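Local coordinates for protein disulfide oxidoreductase (Xylella fastidiosa, PDB 2REM) that probably catalyses thiol–disulfide exchange in the periplasm, as a DsbA-type disulfide oxidoreductase of the thioredoxin family, at residues 53-58 with 185-190; 84-89 with 116-121; 65-70 with 154-159; 9-14 with 179-184; 73-78 with 139-144. All coordinates share one frame; numbering follows the deposited sequence.

Contact 1 (53-58 with 185-190); sequences RQAKDV and RERAAS
Asp57 and Arg187 mark the closest approach of the two backbones, their CA atoms 8.5 Å apart, so side chains have to bridge the gap. Residues 53-58 form the link between helix 38-52 and strand 58-64; within it Ala55 to Val58 make a type I beta turn, closed by Val58 N on Ala55 O at 3.1 Å. Segment 185-190 is helical, in the C-terminal part of helix 172-190. Arg187 reaches over from that helix, its chain turning a corner at CD (chi3 -71°), and meets the Asp57 carboxylate side-on: NE donates to OD2 at 2.8 Å, almost straight at 173°, while NH2 donates to OD1 at 2.9 Å. The two flat groups are nearly coplanar, 20° apart, which lets both bonds run nearly in the plane of the guanidinium, and both oxygens are met on their syn sides. In this thioredoxin-fold protein the pair ties the C-terminal helix to the turn leading into edge strand 58-64; both side chains also lean on Ile27 of the neighbouring strand 27-33. NH2 has further neighbours: the methyl CG2 of Val58 lies 3.6 Å from it at the guanidinium edge, and water 1 accepts from both Arg187 NH2 and Ala55 N. Ala55 CB, on an exposed residue, stands obliquely to the guanidinium, 3.8 Å from Arg187 NH2.

Contact 2 (84-89 with 116-121); sequences LGVAKR and VFYAGY
Val86 packs against two tyrosines, Tyr118 and Tyr121, and around it the contact is tight. Its CG2 methyl reaches CD1 of Tyr118 at 3.8 Å, while its CB packs against CB of Tyr121 at 4.1 Å and CG1 lies 3.8 Å from Tyr121 O. The torsion of Val86 (chi1 -60°) splits the two methyls in this way, one branch for each aromatic residue. The Tyr118 ring is held from other directions too: CD2 of Phe117 stands 3.5 Å above one face, over the ring centre, and the ring of Phe128 in helix 125-132 meets it nearly parallel. Val86 is the N-cap residue of helix 87-101, right after Gly85, where a Schellman motif with positive phi ends the previous helix. The contact therefore packs the corner between two consecutive helices of the helical region of this DsbA against the end of helix 111-119 and the residues after it. Toward solvent the fit becomes looser. Arg89 lays its aliphatic part along Tyr121, CD to CD1 at 3.6 Å, the two side chains pointing contrary ways as they pass. A kink about the CG-CD bond (chi3 47°) then turns the guanidinium edge-on to Tyr121 O; NH1 is 3.4 Å from that oxygen. Guanidinium and tyrosine ring are 39° apart, too steeply inclined to stack flat.

Contact 3 (65-70 with 154-159); sequences AVFGGV and VGTPTI
The Phe67 ring meets Thr156 and Gly155 across the contact, with Ala65 CB, from its own loop, over one face, above the ring centre and 3.4 Å from the plane. At the edge, near the ring plane, the backbone of Gly155 approaches, with its C 4.3 Å from Phe67 CE2. Thr156 comes in obliquely: its CG2 methyl is 3.5 Å from Phe67 CE2 and 3.9 Å from CZ, and the two side chains arrive from opposite directions. The same methyl also touches Ala65 CB at 3.8 Å, so three apolar groups converge on one small patch. Thr156 can offer CG2 here because its chi1 of 53° swings OG1 between the backbone N and the carbonyl carbon and leaves the methyl beside the N. Thr156 precedes Pro157, and the peptide bond between them is cis. This is the cis-proline loop of the thioredoxin fold, which in relatives of this family faces the redox-active CxxC; consistently, the Thr156 side chain touches Cys37, one of the two cysteines predicted to form the redox-active disulfide, which is not formed in this structure. Next along, Thr158 OG1 donates to Gly155 O at 2.6 Å, tilted 31° from the carbonyl plane, a bond that pulls the loop together where it enters strand 158-161. Trp71, at the start of helix 71-83, meets the Phe67 ring at about 60° and also touches Thr156 and Ala65, and Pro153 and Ala148 pack on Phe67.

Contact 4 (9-14 with 179-184); sequences EDYVEI and TDYLVS
A chi1 of 65° places the Tyr11 ring between its own backbone N and carbonyl carbon, and that turn swings it off strand 11-13 toward the helix. There Leu182 meets it: chi1 puts the leucine CG beside the backbone N, and the extended chi2 (169°) carries the methyls onward. Leu182 CD2 stands over the ring face, 3.8 Å from the centroid and 6° off the normal, a CH-pi contact that is almost perfectly centred. The other methyl, Leu182 CD1, is 4.1 Å from Tyr11 CB, so the leucine fork spans ring and stem together. Tyr181, one residue earlier in the helix, adds a looser touch: its CE1 is 4.1 Å from Tyr11 CE2, ring against ring at an oblique angle. Strand 11-13 is an outermost strand of the central sheet of the thioredoxin fold, antiparallel to strand 165-167, and helix 172-190 packs across that sheet; Leu182 also reaches Tyr165, Val167 and Val161 there. At their polar ends the two tyrosines share water 2, which lies 2.7 Å from Tyr11 OH and 2.7 Å from Tyr181 OH. This water sits at the edge of the Tyr11 ring, in its plane. Tyr11 OH also accepts a hydrogen bond from Arg185 NH1, one turn further along the same helix, so the hydroxyl has two partners. Pro5, in the preceding loop, packs on both tyrosine side chains.

Contact 5 (73-78 with 139-144); sequences PFARAY and KRFQAA
Arg76 leaves helix 71-83 from a CB set to one side of helix 135-151, and the run out to its tip brings it onto the ring of Phe141. Up to CD the chain simply extends; a fold there (chi3 -76°) lays the guanidinium down on the aromatic ring. NE is the first atom to touch, 4.0 Å from Phe141 CD1. CZ follows, 3.8 Å from the ring centroid and 15° off the normal, a cation-pi contact in which the flat group also stacks, its plane at 23° to the ring. NH1 goes deepest: it lies 3.1 Å above the ring plane, over the centre, and is 3.3 Å from Phe141 CE2. NH2 stays nearer the stem of the phenylalanine, 3.9 Å from Phe141 CB, and forms a salt bridge with Glu138 one turn earlier in helix 135-151; that partner probably fixes the rotation of the guanidinium. Both helices lie between strand 58-64 and strand 158-161, the crossover in which DsbA proteins carry their extra helical domain; the stack joins the first helix of that stretch to the last. Ala75 CB, from the same helix as Arg76, approaches the ring obliquely at CE1 of Phe141, 4.2 Å away, so the phenylalanine ring is held by a methyl as well as by the arginine. Val66, Asp72 and Leu79 also touch Phe141, and Gln142 NE2 stands at its edge, in the ring plane.

Overall arrangement
The five contacts run from one end of the molecule to the other. Contacts 1 and 4 share helix 172-190, their centres about 13 Å apart, and Tyr11 and Arg185 join them directly. Contact 3 lies nearest the chain's centre, beside the predicted redox-active cysteines. It meets contact 5, centres about 12 Å apart, where Val66 packs on Ala75 and Ala144, and it reaches contact 4 through Ile159 against Thr179. Contact 5 in turn touches contact 2, about 15 Å away between centres, where Ala87 packs on Tyr78. Contacts 2 and 4 are about 33 Å apart between centres, one in the helical insertion and the other at the far edge of the sheet.

Contact 1 (53-58 with 185-190)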
# COMPACT_ATOMS: atom_id res chain seq x y z
N ARG A 53 1.71 -15.97 -3.37
CA ARG A 53 2.72 -17.00 -3.25
C ARG A 53 3.29 -17.16 -1.82
O ARG A 53 4.06 -18.08 -1.57
CB ARG A 53 3.89 -16.67 -4.18
CG ARG A 53 3.69 -17.08 -5.63
CD ARG A 53 5.03 -17.18 -6.38
NE ARG A 53 5.93 -16.03 -6.19
CZ ARG A 53 5.87 -14.88 -6.85
NH1 ARG A 53 4.91 -14.65 -7.75
NH2 ARG A 53 6.77 -13.93 -6.61
N GLN A 54 2.96 -16.25 -0.91
CA GLN A 54 3.65 -16.20 0.40
C GLN A 54 3.13 -17.23 1.39
O GLN A 54 1.96 -17.59 1.34
CB GLN A 54 3.57 -14.81 1.02
CG GLN A 54 4.29 -13.73 0.21
CD GLN A 54 5.67 -14.19 -0.23
OE1 GLN A 54 5.94 -14.34 -1.43
NE2 GLN A 54 6.55 -14.44 0.74
N ALA A 55 4.00 -17.69 2.28
CA ALA A 55 3.58 -18.56 3.39
C ALA A 55 2.60 -17.85 4.32
O ALA A 55 2.42 -16.63 4.24
CB ALA A 55 4.80 -19.09 4.16
N LYS A 56 1.94 -18.61 5.19
CA LYS A 56 0.85 -18.06 6.02
C LYS A 56 1.33 -17.08 7.08
O LYS A 56 0.56 -16.26 7.56
CB LYS A 56 0.07 -19.18 6.71
CG LYS A 56 -0.80 -20.03 5.79
CD LYS A 56 -1.06 -21.42 6.42
CE LYS A 56 -2.41 -21.51 7.15
NZ LYS A 56 -2.88 -20.20 7.71
N ASP A 57 2.61 -17.19 7.45
CA ASP A 57 3.19 -16.25 8.41
C ASP A 57 3.45 -14.86 7.82
O ASP A 57 3.81 -13.94 8.54
CB ASP A 57 4.45 -16.84 9.05
CG ASP A 57 5.56 -17.10 8.05
OD1 ASP A 57 5.32 -16.98 6.83
OD2 ASP A 57 6.68 -17.45 8.48
N VAL A 58 3.27 -14.70 6.51
CA VAL A 58 3.34 -13.36 5.89
C VAL A 58 1.98 -12.65 5.95
O VAL A 58 0.96 -13.18 5.50
CB VAL A 58 3.91 -13.38 4.43
CG1 VAL A 58 3.91 -11.95 3.82
CG2 VAL A 58 5.33 -13.92 4.41
N ARG A 185 14.82 -13.80 6.21
CA ARG A 185 15.72 -13.46 7.30
C ARG A 185 14.94 -13.23 8.61
O ARG A 185 15.36 -13.68 9.65
CB ARG A 185 16.58 -12.25 6.95
CG ARG A 185 17.72 -12.05 7.93
CD ARG A 185 18.56 -10.87 7.58
NE ARG A 185 17.81 -9.62 7.57
CZ ARG A 185 18.39 -8.44 7.47
NH1 ARG A 185 19.72 -8.37 7.41
NH2 ARG A 185 17.67 -7.33 7.45
N GLU A 186 13.80 -12.55 8.52
CA GLU A 186 12.88 -12.41 9.66
C GLU A 186 12.39 -13.77 10.14
O GLU A 186 12.33 -14.03 11.35
CB GLU A 186 11.67 -11.55 9.30
CG GLU A 186 12.05 -10.10 9.04
CD GLU A 186 12.85 -9.50 10.20
OE1 GLU A 186 14.09 -9.37 10.09
OE2 GLU A 186 12.24 -9.19 11.24
N ARG A 187 12.05 -14.62 9.18
CA ARG A 187 11.57 -15.95 9.51
C ARG A 187 12.67 -16.74 10.26
O ARG A 187 12.41 -17.36 11.30
CB ARG A 187 11.14 -16.66 8.24
CG ARG A 187 10.48 -17.99 8.48
CD ARG A 187 9.96 -18.56 7.20
NE ARG A 187 8.79 -17.83 6.70
CZ ARG A 187 8.72 -17.27 5.49
NH1 ARG A 187 9.75 -17.34 4.66
NH2 ARG A 187 7.61 -16.65 5.12
N ALA A 188 13.90 -16.67 9.76
CA ALA A 188 15.00 -17.37 10.39
C ALA A 188 15.27 -16.80 11.78
O ALA A 188 15.51 -17.55 12.73
CB ALA A 188 16.23 -17.26 9.54
N ALA A 189 15.24 -15.48 11.89
CA ALA A 189 15.44 -14.78 13.15
C ALA A 189 14.44 -15.23 14.22
O ALA A 189 14.77 -15.24 15.41
CB ALA A 189 15.34 -13.29 12.94
N SER A 190 13.23 -15.60 13.79
CA SER A 190 12.18 -16.08 14.70
C SER A 190 12.51 -17.43 15.33
O SER A 190 12.06 -17.73 16.45
CB SER A 190 10.82 -16.15 13.95
OG SER A 190 10.60 -17.46 13.41
O HOH W 1 6.69 -16.47 2.30

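Contact 2 (84-89 with 116-121)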
# COMPACT_ATOMS: atom_id res chain seq x y z
N LEU A 84 -15.19 -0.38 3.15
CA LEU A 84 -16.43 -0.82 2.51
C LEU A 84 -16.32 -2.24 1.92
O LEU A 84 -17.29 -2.78 1.45
CB LEU A 84 -16.87 0.21 1.46
CG LEU A 84 -17.28 1.58 2.03
CD1 LEU A 84 -17.42 2.67 0.99
CD2 LEU A 84 -18.54 1.47 2.90
N GLY A 85 -15.13 -2.83 1.98
CA GLY A 85 -14.90 -4.19 1.52
C GLY A 85 -14.84 -4.32 0.00
O GLY A 85 -15.10 -5.39 -0.54
N VAL A 86 -14.51 -3.24 -0.68
CA VAL A 86 -14.45 -3.26 -2.14
C VAL A 86 -13.07 -2.85 -2.67
O VAL A 86 -12.90 -2.68 -3.87
CB VAL A 86 -15.57 -2.39 -2.81
CG1 VAL A 86 -16.97 -2.90 -2.41
CG2 VAL A 86 -15.38 -0.90 -2.51
N ALA A 87 -12.09 -2.69 -1.78
CA ALA A 87 -10.76 -2.28 -2.20
C ALA A 87 -10.12 -3.36 -3.08
O ALA A 87 -9.66 -3.06 -4.20
CB ALA A 87 -9.87 -1.98 -0.98
N LYS A 88 -10.12 -4.60 -2.59
CA LYS A 88 -9.46 -5.68 -3.32
C LYS A 88 -10.08 -5.87 -4.72
O LYS A 88 -9.36 -6.06 -5.69
CB LYS A 88 -9.49 -7.00 -2.53
CG LYS A 88 -8.68 -6.97 -1.20
CD LYS A 88 -8.41 -8.39 -0.68
CE LYS A 88 -7.62 -8.34 0.65
NZ LYS A 88 -8.48 -7.76 1.73
N ARG A 89 -11.41 -5.84 -4.81
CA ARG A 89 -12.05 -6.08 -6.11
C ARG A 89 -11.91 -4.89 -7.08
O ARG A 89 -12.07 -5.06 -8.27
CB ARG A 89 -13.54 -6.38 -5.92
CG ARG A 89 -14.22 -5.23 -5.21
CD ARG A 89 -15.72 -5.35 -5.15
NE ARG A 89 -16.18 -6.65 -4.74
CZ ARG A 89 -17.44 -6.92 -4.39
NH1 ARG A 89 -18.35 -5.95 -4.39
NH2 ARG A 89 -17.78 -8.15 -4.06
N VAL A 116 -18.94 7.74 -7.90
CA VAL A 116 -19.42 7.16 -9.16
C VAL A 116 -18.62 5.91 -9.44
O VAL A 116 -19.19 4.89 -9.77
CB VAL A 116 -19.37 8.17 -10.34
CG1 VAL A 116 -19.62 7.48 -11.67
CG2 VAL A 116 -20.39 9.28 -10.13
N PHE A 117 -17.31 5.98 -9.25
CA PHE A 117 -16.44 4.84 -9.46
C PHE A 117 -16.88 3.65 -8.61
O PHE A 117 -17.11 2.53 -9.12
CB PHE A 117 -14.97 5.20 -9.19
CG PHE A 117 -14.05 4.04 -9.31
CD1 PHE A 117 -13.58 3.65 -10.57
CD2 PHE A 117 -13.73 3.27 -8.20
CE1 PHE A 117 -12.75 2.56 -10.71
CE2 PHE A 117 -12.90 2.14 -8.34
CZ PHE A 117 -12.40 1.80 -9.59
N TYR A 118 -17.00 3.88 -7.30
CA TYR A 118 -17.33 2.81 -6.38
C TYR A 118 -18.78 2.35 -6.51
O TYR A 118 -19.10 1.20 -6.16
CB TYR A 118 -16.94 3.21 -4.94
CG TYR A 118 -15.44 3.24 -4.83
CD1 TYR A 118 -14.71 2.05 -4.85
CD2 TYR A 118 -14.75 4.44 -4.72
CE1 TYR A 118 -13.31 2.05 -4.77
CE2 TYR A 118 -13.33 4.47 -4.62
CZ TYR A 118 -12.63 3.27 -4.66
OH TYR A 118 -11.27 3.27 -4.54
N ALA A 119 -19.64 3.21 -7.05
CA ALA A 119 -21.01 2.81 -7.39
C ALA A 119 -20.99 1.57 -8.29
O ALA A 119 -21.91 0.75 -8.27
CB ALA A 119 -21.77 3.93 -8.06
N GLY A 120 -19.92 1.42 -9.08
CA GLY A 120 -19.78 0.29 -9.96
C GLY A 120 -19.55 -0.99 -9.18
O GLY A 120 -19.78 -2.08 -9.71
N TYR A 121 -19.08 -0.85 -7.94
CA TYR A 121 -18.83 -2.00 -7.06
C TYR A 121 -19.93 -2.19 -6.00
O TYR A 121 -19.71 -2.86 -4.98
CB TYR A 121 -17.43 -1.91 -6.44
CG TYR A 121 -16.41 -1.95 -7.53
CD1 TYR A 121 -15.98 -3.18 -8.06
CD2 TYR A 121 -15.97 -0.76 -8.14
CE1 TYR A 121 -15.08 -3.22 -9.12
CE2 TYR A 121 -15.08 -0.81 -9.20
CZ TYR A 121 -14.65 -2.03 -9.68
OH TYR A 121 -13.80 -2.06 -10.74

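Contact 3 (65-70 with 154-159)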
# COMPACT_ATOMS: atom_id res chain seq x y z
N ALA A 65 -0.08 5.82 0.30
CA ALA A 65 0.81 6.94 0.50
C ALA A 65 0.02 8.23 0.72
O ALA A 65 -0.70 8.73 -0.19
CB ALA A 65 1.79 7.08 -0.71
N VAL A 66 0.19 8.76 1.92
CA VAL A 66 -0.40 10.03 2.29
C VAL A 66 0.72 11.04 2.18
O VAL A 66 1.41 11.36 3.16
CB VAL A 66 -1.02 10.00 3.70
CG1 VAL A 66 -1.57 11.36 4.06
CG2 VAL A 66 -2.16 8.95 3.72
N PHE A 67 0.91 11.51 0.94
CA PHE A 67 2.09 12.31 0.61
C PHE A 67 1.68 13.76 0.37
O PHE A 67 2.51 14.59 0.00
CB PHE A 67 2.78 11.74 -0.64
CG PHE A 67 3.58 10.47 -0.42
CD1 PHE A 67 3.84 9.97 0.86
CD2 PHE A 67 4.13 9.81 -1.51
CE1 PHE A 67 4.60 8.82 1.04
CE2 PHE A 67 4.89 8.67 -1.35
CZ PHE A 67 5.13 8.16 -0.06
N GLY A 68 0.40 14.08 0.58
CA GLY A 68 -0.07 15.43 0.37
C GLY A 68 -0.59 15.57 -1.04
O GLY A 68 -0.55 14.63 -1.83
N GLY A 69 -1.08 16.77 -1.37
CA GLY A 69 -1.58 17.06 -2.70
C GLY A 69 -2.50 15.98 -3.27
O GLY A 69 -3.46 15.55 -2.62
N VAL A 70 -2.20 15.55 -4.50
CA VAL A 70 -3.07 14.63 -5.22
C VAL A 70 -3.13 13.25 -4.59
O VAL A 70 -4.08 12.51 -4.81
CB VAL A 70 -2.69 14.50 -6.73
CG1 VAL A 70 -2.80 15.85 -7.44
CG2 VAL A 70 -1.29 13.89 -6.90
N VAL A 154 10.97 7.27 -0.03
CA VAL A 154 11.18 8.20 -1.13
C VAL A 154 10.43 7.54 -2.29
O VAL A 154 10.94 6.60 -2.95
CB VAL A 154 12.68 8.39 -1.42
CG1 VAL A 154 12.92 9.11 -2.75
CG2 VAL A 154 13.34 9.17 -0.31
N GLY A 155 9.20 7.98 -2.51
CA GLY A 155 8.43 7.51 -3.64
C GLY A 155 7.78 6.17 -3.39
O GLY A 155 7.89 5.57 -2.30
N THR A 156 7.09 5.70 -4.42
CA THR A 156 6.30 4.50 -4.34
C THR A 156 6.51 3.75 -5.66
O THR A 156 6.90 4.35 -6.65
CB THR A 156 4.79 4.87 -4.21
OG1 THR A 156 4.44 5.76 -5.28
CG2 THR A 156 4.50 5.53 -2.87
N PRO A 157 6.29 2.42 -5.68
CA PRO A 157 5.95 1.63 -4.50
C PRO A 157 7.13 1.48 -3.55
O PRO A 157 8.28 1.45 -3.98
CB PRO A 157 5.62 0.26 -5.09
CG PRO A 157 6.43 0.20 -6.35
CD PRO A 157 6.30 1.60 -6.90
N THR A 158 6.83 1.36 -2.28
CA THR A 158 7.87 1.08 -1.29
C THR A 158 7.42 -0.09 -0.45
O THR A 158 6.33 -0.08 0.13
CB THR A 158 8.12 2.31 -0.41
OG1 THR A 158 8.75 3.32 -1.20
CG2 THR A 158 9.05 1.97 0.76
N ILE A 159 8.28 -1.10 -0.40
CA ILE A 159 8.05 -2.27 0.42
C ILE A 159 8.77 -2.11 1.76
O ILE A 159 9.95 -1.71 1.80
CB ILE A 159 8.53 -3.56 -0.28
CG1 ILE A 159 7.80 -3.75 -1.63
CG2 ILE A 159 8.36 -4.76 0.68
CD1 ILE A 159 6.27 -3.90 -1.50

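Contact 4 (9-14 with 179-184)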
# COMPACT_ATOMS: atom_id res chain seq x y z
N GLU A 9 22.21 -0.42 0.28
CA GLU A 9 22.16 -0.57 -1.19
C GLU A 9 20.80 -1.08 -1.59
O GLU A 9 20.14 -0.51 -2.45
CB GLU A 9 23.21 -1.58 -1.73
CG GLU A 9 24.62 -1.38 -1.31
CD GLU A 9 25.54 -2.41 -1.97
OE1 GLU A 9 25.00 -3.33 -2.64
OE2 GLU A 9 26.78 -2.29 -1.82
N ASP A 10 20.38 -2.17 -0.95
CA ASP A 10 19.17 -2.87 -1.34
C ASP A 10 18.00 -2.62 -0.39
O ASP A 10 16.86 -2.83 -0.75
CB ASP A 10 19.48 -4.36 -1.44
CG ASP A 10 20.61 -4.62 -2.40
OD1 ASP A 10 20.43 -4.35 -3.60
OD2 ASP A 10 21.69 -5.06 -1.96
N TYR A 11 18.31 -2.20 0.83
CA TYR A 11 17.27 -1.85 1.77
C TYR A 11 17.93 -0.95 2.81
O TYR A 11 19.14 -0.91 2.91
CB TYR A 11 16.65 -3.11 2.45
CG TYR A 11 17.65 -3.87 3.32
CD1 TYR A 11 17.80 -3.55 4.69
CD2 TYR A 11 18.46 -4.88 2.78
CE1 TYR A 11 18.73 -4.24 5.48
CE2 TYR A 11 19.38 -5.56 3.57
CZ TYR A 11 19.51 -5.23 4.92
OH TYR A 11 20.43 -5.88 5.71
N VAL A 12 17.11 -0.22 3.57
CA VAL A 12 17.63 0.53 4.69
C VAL A 12 16.82 0.14 5.93
O VAL A 12 15.72 -0.39 5.83
CB VAL A 12 17.59 2.07 4.45
CG1 VAL A 12 18.61 2.50 3.36
CG2 VAL A 12 16.17 2.50 4.06
N GLU A 13 17.39 0.41 7.09
CA GLU A 13 16.74 0.09 8.32
C GLU A 13 16.09 1.35 8.84
O GLU A 13 16.72 2.40 8.92
CB GLU A 13 17.72 -0.47 9.36
CG GLU A 13 16.92 -1.08 10.55
CD GLU A 13 17.77 -1.79 11.58
OE1 GLU A 13 17.21 -2.06 12.68
OE2 GLU A 13 18.95 -2.09 11.30
N ILE A 14 14.83 1.20 9.22
CA ILE A 14 14.04 2.28 9.79
C ILE A 14 14.32 2.35 11.30
O ILE A 14 14.03 1.39 12.02
CB ILE A 14 12.55 2.01 9.52
CG1 ILE A 14 12.30 1.99 8.01
CG2 ILE A 14 11.65 3.01 10.27
CD1 ILE A 14 11.11 1.12 7.59
N THR A 179 12.80 -8.30 -0.91
CA THR A 179 11.73 -8.55 0.05
C THR A 179 11.79 -10.01 0.51
O THR A 179 11.71 -10.28 1.71
CB THR A 179 10.35 -8.25 -0.55
OG1 THR A 179 10.33 -6.90 -1.00
CG2 THR A 179 9.25 -8.46 0.48
N ASP A 180 11.93 -10.93 -0.44
CA ASP A 180 12.07 -12.36 -0.14
C ASP A 180 13.20 -12.60 0.84
O ASP A 180 13.04 -13.32 1.83
CB ASP A 180 12.33 -13.18 -1.40
CG ASP A 180 11.11 -13.33 -2.25
OD1 ASP A 180 10.00 -13.10 -1.75
OD2 ASP A 180 11.28 -13.69 -3.43
N TYR A 181 14.36 -12.02 0.54
CA TYR A 181 15.52 -12.14 1.43
C TYR A 181 15.20 -11.66 2.85
O TYR A 181 15.52 -12.34 3.83
CB TYR A 181 16.75 -11.38 0.86
CG TYR A 181 17.80 -11.09 1.90
CD1 TYR A 181 17.80 -9.89 2.60
CD2 TYR A 181 18.76 -12.05 2.23
CE1 TYR A 181 18.76 -9.63 3.58
CE2 TYR A 181 19.71 -11.81 3.20
CZ TYR A 181 19.70 -10.58 3.87
OH TYR A 181 20.64 -10.32 4.84
N LEU A 182 14.58 -10.48 2.95
CA LEU A 182 14.26 -9.87 4.25
C LEU A 182 13.19 -10.68 4.98
O LEU A 182 13.27 -10.83 6.20
CB LEU A 182 13.75 -8.43 4.10
CG LEU A 182 14.74 -7.39 3.57
CD1 LEU A 182 13.97 -6.12 3.25
CD2 LEU A 182 15.85 -7.15 4.60
N VAL A 183 12.19 -11.16 4.23
CA VAL A 183 11.15 -12.01 4.83
C VAL A 183 11.76 -13.31 5.35
O VAL A 183 11.49 -13.73 6.47
CB VAL A 183 10.00 -12.31 3.86
CG1 VAL A 183 9.17 -13.49 4.39
CG2 VAL A 183 9.11 -11.05 3.64
N SER A 184 12.61 -13.95 4.55
CA SER A 184 13.27 -15.18 5.00
C SER A 184 14.16 -14.95 6.21
O SER A 184 14.27 -15.81 7.10
CB SER A 184 14.08 -15.78 3.87
OG SER A 184 13.19 -16.24 2.89
O HOH W 2 21.69 -7.85 4.44

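Contact 5 (73-78 with 139-144)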
# COMPACT_ATOMS: atom_id res chain seq x y z
N PRO A 73 -6.49 12.44 -1.57
CA PRO A 73 -7.81 11.93 -1.95
C PRO A 73 -7.78 10.45 -2.32
O PRO A 73 -8.71 9.70 -1.96
CB PRO A 73 -8.18 12.78 -3.17
CG PRO A 73 -7.49 14.05 -2.97
CD PRO A 73 -6.16 13.67 -2.32
N PHE A 74 -6.72 10.02 -3.01
CA PHE A 74 -6.65 8.63 -3.41
C PHE A 74 -6.27 7.70 -2.28
O PHE A 74 -6.65 6.52 -2.29
CB PHE A 74 -5.73 8.47 -4.61
CG PHE A 74 -6.34 8.98 -5.84
CD1 PHE A 74 -7.30 8.21 -6.50
CD2 PHE A 74 -6.03 10.25 -6.32
CE1 PHE A 74 -7.93 8.68 -7.66
CE2 PHE A 74 -6.65 10.72 -7.48
CZ PHE A 74 -7.61 9.91 -8.14
N ALA A 75 -5.52 8.22 -1.31
CA ALA A 75 -5.28 7.45 -0.10
C ALA A 75 -6.62 7.23 0.59
O ALA A 75 -6.92 6.15 1.07
CB ALA A 75 -4.35 8.21 0.83
N ARG A 76 -7.39 8.31 0.70
CA ARG A 76 -8.67 8.24 1.35
C ARG A 76 -9.65 7.34 0.57
O ARG A 76 -10.42 6.60 1.18
CB ARG A 76 -9.20 9.67 1.57
CG ARG A 76 -10.07 9.83 2.76
CD ARG A 76 -10.42 11.31 2.97
NE ARG A 76 -9.31 12.07 3.53
CZ ARG A 76 -8.97 12.13 4.82
NH1 ARG A 76 -7.95 12.90 5.17
NH2 ARG A 76 -9.65 11.43 5.76
N ALA A 77 -9.59 7.41 -0.76
CA ALA A 77 -10.36 6.52 -1.63
C ALA A 77 -10.06 5.06 -1.28
O ALA A 77 -10.96 4.28 -1.06
CB ALA A 77 -10.05 6.77 -3.09
N TYR A 78 -8.78 4.71 -1.28
CA TYR A 78 -8.40 3.35 -0.94
C TYR A 78 -8.97 2.93 0.41
O TYR A 78 -9.55 1.86 0.53
CB TYR A 78 -6.87 3.18 -0.91
CG TYR A 78 -6.54 1.80 -0.40
CD1 TYR A 78 -6.69 0.69 -1.24
CD2 TYR A 78 -6.11 1.60 0.92
CE1 TYR A 78 -6.43 -0.61 -0.77
CE2 TYR A 78 -5.84 0.32 1.41
CZ TYR A 78 -6.00 -0.77 0.55
OH TYR A 78 -5.74 -2.03 1.01
N LYS A 139 -9.22 7.98 10.76
CA LYS A 139 -8.32 7.19 11.60
C LYS A 139 -7.26 6.41 10.80
O LYS A 139 -6.06 6.51 11.09
CB LYS A 139 -9.11 6.26 12.52
CG LYS A 139 -8.24 5.42 13.41
CD LYS A 139 -9.07 4.47 14.22
CE LYS A 139 -8.17 3.54 15.00
NZ LYS A 139 -9.00 2.82 15.98
N ARG A 140 -7.71 5.64 9.81
CA ARG A 140 -6.82 4.87 8.95
C ARG A 140 -5.90 5.78 8.14
O ARG A 140 -4.72 5.47 7.91
CB ARG A 140 -7.65 4.01 7.98
CG ARG A 140 -8.48 3.00 8.73
CD ARG A 140 -9.18 2.08 7.80
NE ARG A 140 -9.98 1.15 8.57
CZ ARG A 140 -10.34 -0.06 8.16
NH1 ARG A 140 -9.95 -0.50 6.98
NH2 ARG A 140 -11.08 -0.81 8.96
N PHE A 141 -6.45 6.91 7.70
CA PHE A 141 -5.67 7.91 6.97
C PHE A 141 -4.54 8.48 7.84
O PHE A 141 -3.38 8.57 7.41
CB PHE A 141 -6.62 9.02 6.47
CG PHE A 141 -5.94 10.12 5.72
CD1 PHE A 141 -5.93 10.12 4.33
CD2 PHE A 141 -5.34 11.19 6.40
CE1 PHE A 141 -5.31 11.17 3.63
CE2 PHE A 141 -4.75 12.26 5.72
CZ PHE A 141 -4.73 12.24 4.33
N GLN A 142 -4.86 8.83 9.07
CA GLN A 142 -3.83 9.27 10.00
C GLN A 142 -2.82 8.16 10.31
O GLN A 142 -1.63 8.43 10.41
CB GLN A 142 -4.44 9.84 11.27
CG GLN A 142 -5.20 11.14 11.05
CD GLN A 142 -4.35 12.19 10.35
OE1 GLN A 142 -3.12 12.21 10.50
NE2 GLN A 142 -5.00 13.07 9.59
N ALA A 143 -3.29 6.93 10.43
CA ALA A 143 -2.37 5.82 10.71
C ALA A 143 -1.42 5.64 9.51
O ALA A 143 -0.22 5.44 9.70
CB ALA A 143 -3.15 4.55 10.96
N ALA A 144 -1.96 5.72 8.30
CA ALA A 144 -1.16 5.61 7.08
C ALA A 144 -0.15 6.75 6.98
O ALA A 144 1.02 6.54 6.62
CB ALA A 144 -2.05 5.59 5.84